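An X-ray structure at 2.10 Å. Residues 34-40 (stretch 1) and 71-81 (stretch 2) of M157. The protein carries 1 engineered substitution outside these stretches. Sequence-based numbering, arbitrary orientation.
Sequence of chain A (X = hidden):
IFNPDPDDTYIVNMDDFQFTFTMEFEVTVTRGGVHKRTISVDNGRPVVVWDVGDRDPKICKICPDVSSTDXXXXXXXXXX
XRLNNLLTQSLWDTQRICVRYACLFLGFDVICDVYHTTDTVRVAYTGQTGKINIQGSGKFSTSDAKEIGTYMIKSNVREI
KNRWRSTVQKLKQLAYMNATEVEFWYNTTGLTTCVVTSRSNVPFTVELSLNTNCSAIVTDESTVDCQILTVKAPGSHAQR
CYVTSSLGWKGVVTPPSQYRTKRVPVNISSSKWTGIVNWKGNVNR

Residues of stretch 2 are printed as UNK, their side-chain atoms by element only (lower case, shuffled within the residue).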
ATOM      1  N   VAL A  34      11.299   4.778  18.245  1.00 46.42           N
ATOM      2  CA  VAL A  34      10.322   4.091  17.397  1.00 45.57           C
ATOM      3  C   VAL A  34      10.396   4.622  15.961  1.00 44.79           C
ATOM      4  O   VAL A  34      10.058   5.778  15.698  1.00 45.09           O
ATOM      5  CB  VAL A  34       8.877   4.196  17.955  1.00 45.76           C
ATOM      6  CG1 VAL A  34       7.878   3.548  17.008  1.00 46.07           C
ATOM      7  CG2 VAL A  34       8.787   3.543  19.324  1.00 46.43           C
ATOM      8  N   HIS A  35      10.864   3.771  15.048  1.00 43.13           N
ATOM      9  CA  HIS A  35      10.911   4.094  13.619  1.00 40.73           C
ATOM     10  C   HIS A  35      10.175   3.049  12.778  1.00 38.77           C
ATOM     11  O   HIS A  35       9.858   1.946  13.250  1.00 38.06           O
ATOM     12  CB  HIS A  35      12.353   4.253  13.123  1.00 41.41           C
ATOM     13  CG  HIS A  35      13.197   3.033  13.329  1.00 43.51           C
ATOM     14  ND1 HIS A  35      12.982   1.856  12.640  1.00 44.87           N
ATOM     15  CD2 HIS A  35      14.247   2.802  14.162  1.00 45.17           C
ATOM     16  CE1 HIS A  35      13.867   0.952  13.033  1.00 45.82           C
ATOM     17  NE2 HIS A  35      14.646   1.502  13.955  1.00 46.06           N
ATOM     18  N   LYS A  36       9.894   3.415  11.527  1.00 35.44           N
ATOM     19  CA  LYS A  36       9.232   2.531  10.597  1.00 33.05           C
ATOM     20  C   LYS A  36       9.536   2.969   9.171  1.00 30.52           C
ATOM     21  O   LYS A  36       9.483   4.149   8.855  1.00 28.80           O
ATOM     22  CB  LYS A  36       7.712   2.516  10.849  1.00 33.22           C
ATOM     23  CG  LYS A  36       6.950   1.510   9.988  1.00 35.88           C
ATOM     24  CD  LYS A  36       5.431   1.602  10.207  1.00 40.26           C
ATOM     25  CE  LYS A  36       4.989   0.749  11.411  1.00 44.18           C
ATOM     26  NZ  LYS A  36       3.509   0.815  11.702  1.00 46.52           N
ATOM     27  N   ARG A  37       9.856   1.992   8.333  1.00 28.19           N
ATOM     28  CA  ARG A  37      10.108   2.198   6.905  1.00 27.10           C
ATOM     29  C   ARG A  37       9.157   1.297   6.146  1.00 26.09           C
ATOM     30  O   ARG A  37       9.003   0.123   6.499  1.00 25.02           O
ATOM     31  CB  ARG A  37      11.549   1.798   6.550  1.00 26.59           C
ATOM     32  CG  ARG A  37      12.617   2.730   7.090  1.00 27.37           C
ATOM     33  CD  ARG A  37      13.948   2.002   7.139  1.00 29.79           C
ATOM     34  NE  ARG A  37      14.030   1.090   8.278  1.00 30.71           N
ATOM     35  CZ  ARG A  37      14.911   0.097   8.404  1.00 32.85           C
ATOM     36  NH1 ARG A  37      15.797  -0.169   7.438  1.00 32.54           N
ATOM     37  NH2 ARG A  37      14.900  -0.635   9.507  1.00 31.28           N
ATOM     38  N   THR A  38       8.547   1.822   5.089  1.00 25.00           N
ATOM     39  CA  THR A  38       7.583   1.045   4.313  1.00 24.97           C
ATOM     40  C   THR A  38       7.657   1.333   2.821  1.00 24.00           C
ATOM     41  O   THR A  38       8.106   2.401   2.390  1.00 22.57           O
ATOM     42  CB  THR A  38       6.106   1.286   4.746  1.00 25.55           C
ATOM     43  OG1 THR A  38       5.735   2.633   4.449  1.00 25.90           O
ATOM     44  CG2 THR A  38       5.900   1.018   6.220  1.00 26.03           C
ATOM     45  N   ILE A  39       7.216   0.361   2.039  1.00 23.06           N
ATOM     46  CA  ILE A  39       7.112   0.531   0.600  1.00 23.20           C
ATOM     47  C   ILE A  39       5.712   0.085   0.239  1.00 22.75           C
ATOM     48  O   ILE A  39       5.275  -0.983   0.677  1.00 21.07           O
ATOM     49  CB  ILE A  39       8.126  -0.326  -0.176  1.00 23.25           C
ATOM     50  CG1 ILE A  39       9.573   0.051   0.168  1.00 23.04           C
ATOM     51  CG2 ILE A  39       7.905  -0.170  -1.721  1.00 23.87           C
ATOM     52  CD1 ILE A  39      10.541  -0.909  -0.438  1.00 19.32           C
ATOM     53  N   SER A  40       5.032   0.896  -0.578  1.00 21.48           N
ATOM     54  CA  SER A  40       3.716   0.574  -1.099  1.00 22.42           C
ATOM     55  C   SER A  40       3.829   0.781  -2.603  1.00 23.26           C
ATOM     56  O   SER A  40       4.771   1.443  -3.072  1.00 20.80           O
ATOM     57  CB  SER A  40       2.675   1.551  -0.535  1.00 22.64           C
ATOM     58  OG  SER A  40       2.870   1.694   0.880  1.00 30.46           O
ATOM     59  N   UNK A  71      18.440  -0.977  -3.922  1.00 26.36           N
ATOM     60  CA  UNK A  71      18.166   0.470  -3.982  1.00 26.68           C
ATOM     61  C   UNK A  71      17.030   0.904  -3.049  1.00 25.64           C
ATOM     62  O   UNK A  71      17.165   1.891  -2.337  1.00 25.41           O
ATOM     63  c   UNK A  71      17.897   0.981  -5.466  1.00 27.55           C
ATOM     64  c   UNK A  71      17.479   2.451  -5.471  1.00 28.21           C
ATOM     65  c   UNK A  71      18.615   3.378  -5.102  1.00 32.62           C
ATOM     66  c   UNK A  71      16.818   0.186  -6.155  1.00 27.91           C
ATOM     67  N   UNK A  72      15.933   0.149  -3.021  1.00 24.71           N
ATOM     68  CA  UNK A  72      14.785   0.501  -2.163  1.00 25.81           C
ATOM     69  C   UNK A  72      15.174   0.569  -0.704  1.00 25.45           C
ATOM     70  O   UNK A  72      14.827   1.528  -0.019  1.00 24.05           O
ATOM     71  c   UNK A  72      13.165  -0.719  -3.781  1.00 27.80           C
ATOM     72  c   UNK A  72      13.967  -1.812  -4.485  1.00 31.18           C
ATOM     73  c   UNK A  72      13.614  -0.476  -2.338  1.00 26.03           C
ATOM     74  o   UNK A  72      13.368  -2.607  -5.226  1.00 30.70           O
ATOM     75  o   UNK A  72      15.204  -1.856  -4.340  1.00 34.66           O
ATOM     76  N   UNK A  73      15.901  -0.454  -0.242  1.00 26.51           N
ATOM     77  CA  UNK A  73      16.346  -0.536   1.147  1.00 26.99           C
ATOM     78  C   UNK A  73      17.271   0.617   1.488  1.00 26.14           C
ATOM     79  O   UNK A  73      17.111   1.282   2.512  1.00 26.86           O
ATOM     80  c   UNK A  73      17.073  -1.863   1.440  1.00 28.19           C
ATOM     81  c   UNK A  73      18.897  -1.235   3.110  1.00 35.80           C
ATOM     82  c   UNK A  73      19.418  -1.189   4.407  1.00 37.45           C
ATOM     83  c   UNK A  73      18.700  -1.753   5.450  1.00 38.70           C
ATOM     84  o   UNK A  73      19.184  -1.712   6.746  1.00 41.76           O
ATOM     85  c   UNK A  73      16.969  -2.398   3.913  1.00 35.93           C
ATOM     86  c   UNK A  73      17.485  -2.354   5.213  1.00 38.18           C
ATOM     87  c   UNK A  73      17.668  -1.855   2.843  1.00 32.36           C
ATOM     88  N   UNK A  74      18.261   0.834   0.630  1.00 24.90           N
ATOM     89  CA  UNK A  74      19.246   1.888   0.844  1.00 23.39           C
ATOM     90  C   UNK A  74      18.594   3.276   0.827  1.00 22.68           C
ATOM     91  O   UNK A  74      18.931   4.114   1.657  1.00 23.87           O
ATOM     92  c   UNK A  74      21.294   3.028  -0.176  1.00 22.95           C
ATOM     93  c   UNK A  74      21.228   0.516   0.046  1.00 23.00           C
ATOM     94  c   UNK A  74      20.397   1.789  -0.199  1.00 23.40           C
ATOM     95  N   UNK A  75      17.663   3.518  -0.103  1.00 22.58           N
ATOM     96  CA  UNK A  75      16.943   4.797  -0.139  1.00 22.55           C
ATOM     97  C   UNK A  75      16.289   5.089   1.217  1.00 22.77           C
ATOM     98  O   UNK A  75      16.448   6.166   1.783  1.00 23.35           O
ATOM     99  c   UNK A  75      13.193   7.429  -0.781  1.00 22.56           C
ATOM    100  c   UNK A  75      15.128   6.095  -1.321  1.00 22.58           C
ATOM    101  c   UNK A  75      15.041   8.413  -1.955  1.00 19.74           C
ATOM    102  c   UNK A  75      13.766   8.516  -1.391  1.00 22.99           C
ATOM    103  c   UNK A  75      15.882   4.809  -1.250  1.00 22.49           C
ATOM    104  c   UNK A  75      13.880   6.221  -0.717  1.00 21.93           C
ATOM    105  c   UNK A  75      15.694   7.208  -1.937  1.00 21.80           C
ATOM    106  N   UNK A  76      15.584   4.102   1.750  1.00 23.91           N
ATOM    107  CA  UNK A  76      14.877   4.234   3.023  1.00 25.49           C
ATOM    108  C   UNK A  76      15.832   4.392   4.209  1.00 26.72           C
ATOM    109  O   UNK A  76      15.559   5.158   5.137  1.00 26.86           O
ATOM    110  c   UNK A  76      12.206   1.528   2.280  1.00 27.00           C
ATOM    111  c   UNK A  76      11.788   3.957   2.632  1.00 25.86           C
ATOM    112  c   UNK A  76      12.820   2.914   2.272  1.00 26.45           C
ATOM    113  c   UNK A  76      14.011   2.993   3.233  1.00 26.52           C
ATOM    114  N   UNK A  77      16.939   3.648   4.169  1.00 26.36           N
ATOM    115  CA  UNK A  77      17.993   3.718   5.189  1.00 27.29           C
ATOM    116  C   UNK A  77      18.602   5.113   5.245  1.00 26.02           C
ATOM    117  O   UNK A  77      18.741   5.685   6.305  1.00 27.19           O
ATOM    118  o   UNK A  77      21.244   2.216   5.805  1.00 36.93           O
ATOM    119  c   UNK A  77      20.053   2.495   6.060  1.00 31.80           C
ATOM    120  o   UNK A  77      19.633   2.644   7.220  1.00 35.72           O
ATOM    121  c   UNK A  77      19.082   2.666   4.900  1.00 28.16           C
ATOM    122  N   UNK A  78      18.935   5.662   4.088  1.00 26.10           N
ATOM    123  CA  UNK A  78      19.442   7.022   3.989  1.00 26.18           C
ATOM    124  C   UNK A  78      18.441   8.070   4.507  1.00 27.23           C
ATOM    125  O   UNK A  78      18.827   8.975   5.246  1.00 27.73           O
ATOM    126  c   UNK A  78      20.126   8.864   2.419  1.00 25.28           C
ATOM    127  c   UNK A  78      21.595   6.805   0.718  1.00 24.32           C
ATOM    128  c   UNK A  78      19.864   7.363   2.547  1.00 25.79           C
ATOM    129  c   UNK A  78      21.093   6.524   2.135  1.00 25.80           C
ATOM    130  N   UNK A  79      17.169   7.953   4.115  1.00 26.90           N
ATOM    131  CA  UNK A  79      16.134   8.853   4.640  1.00 27.48           C
ATOM    132  C   UNK A  79      16.003   8.723   6.161  1.00 28.22           C
ATOM    133  O   UNK A  79      15.933   9.725   6.870  1.00 28.93           O
ATOM    134  c   UNK A  79      14.770   8.579   3.967  1.00 27.32           C
ATOM    135  o   UNK A  79      14.831  11.253   2.932  1.00 28.18           O
ATOM    136  c   UNK A  79      15.056  10.344   2.134  1.00 25.47           C
ATOM    137  c   UNK A  79      14.702   8.902   2.466  1.00 24.90           C
ATOM    138  n   UNK A  79      15.611  10.560   0.946  1.00 26.72           N
ATOM    139  N   UNK A  80      15.979   7.498   6.669  1.00 30.02           N
ATOM    140  CA  UNK A  80      15.934   7.310   8.109  1.00 32.81           C
ATOM    141  C   UNK A  80      17.084   8.035   8.821  1.00 34.26           C
ATOM    142  O   UNK A  80      16.841   8.774   9.773  1.00 34.76           O
ATOM    143  n   UNK A  80      16.658   2.346  11.304  1.00 45.96           N
ATOM    144  c   UNK A  80      15.314   4.157  10.290  1.00 39.76           C
ATOM    145  c   UNK A  80      15.903   5.831   8.483  1.00 32.92           C
ATOM    146  c   UNK A  80      16.686   3.720  10.744  1.00 42.71           C
ATOM    147  c   UNK A  80      15.316   5.611   9.865  1.00 36.15           C
ATOM    148  N   UNK A  81      18.317   7.847   8.350  1.00 35.74           N
ATOM    149  CA  UNK A  81      19.484   8.503   8.964  1.00 38.22           C
ATOM    150  C   UNK A  81      19.365  10.018   8.901  1.00 38.63           C
ATOM    151  O   UNK A  81      19.670  10.714   9.875  1.00 39.02           O
ATOM    152  s   UNK A  81      22.680   6.029   7.879  1.00 47.36           S
ATOM    153  c   UNK A  81      22.503   6.208   6.105  1.00 46.17           C
ATOM    154  c   UNK A  81      20.789   8.055   8.299  1.00 38.16           C
ATOM    155  c   UNK A  81      21.076   6.576   8.486  1.00 41.38           C
TER
HETATM  156  O   HOH W   1      15.832   0.459   4.856  1.00 33.37           O

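Position 71 opens the helix with four side-chain carbons, forked at the first and with one arm two carbons long; it lies out of reach of the strand and is Ile-71. Position 72 has three carbons, the third carrying two oxygens, which makes it Glu-72. Its CB points toward the strand and lies 3.6 Å from Ile-39 CD1, but the carboxylate leads away and is hydrogen-bonded elsewhere in the structure.

At position 73 one carbon leads to a six-carbon ring bearing an oxygen, the mark of Tyr-73. Its CA-to-CB bond points sideways, yet the ring comes nearer, and CE1 sits 3.5 Å from Arg-37 NH1, at the edge of the guanidinium. Position 74, one carbon carrying two more, is Val-74, and position 75, one carbon and a six-carbon ring without oxygen, is Phe-75; neither reaches the strand.

Position 76 bears four carbons forked at the second, which identifies Leu-76. It points toward the strand and packs between neighbouring inward-facing side chains: CD1 is 3.7 Å from Ile-39 CG1, and CB is 4.0 Å from Arg-37 CD. Position 77 has two carbons, the second with two oxygens, and points sideways without making a close contact: Asp-77. Position 78 repeats the pattern of four carbons forked at the first, with one longer arm, and as Ile-78 is exposed and out of reach. At position 79 three carbons end in one oxygen and one nitrogen, giving Gln-79, whose end leads away from the strand.

Position 80 is an unbranched run of four carbons ending in nitrogen, Lys-80. Its chain crosses the face of the His-35 ring, CD standing 4.1 Å from the ring centroid in a CH-pi contact, while NZ lies 3.4 Å from His-35 NE2. Position 81, two carbons, a sulfur and a terminal carbon, is Met-81, exposed and remote from the strand.

The contact follows from two periodicities. Alternation along the strand turns His-35, Arg-37 and Ile-39 toward the helix, while the helical repeat brings Glu-72, Leu-76 and Lys-80 to meet them, with the two elements running roughly antiparallel at 144°. Ile-39 and Leu-76 form the apolar end. Toward the other end, Arg-37 NH2 and Lys-80 NZ are like charges only 3.9 Å apart, so this pair offers no electrostatic attraction. Arg-37 is instead tied to the helix through a water, which accepts from its NH1 at 2.7 Å and donates to Tyr-73 O at 2.8 Å.

Stretch 2 (71-81) IEYVFLDIQKM
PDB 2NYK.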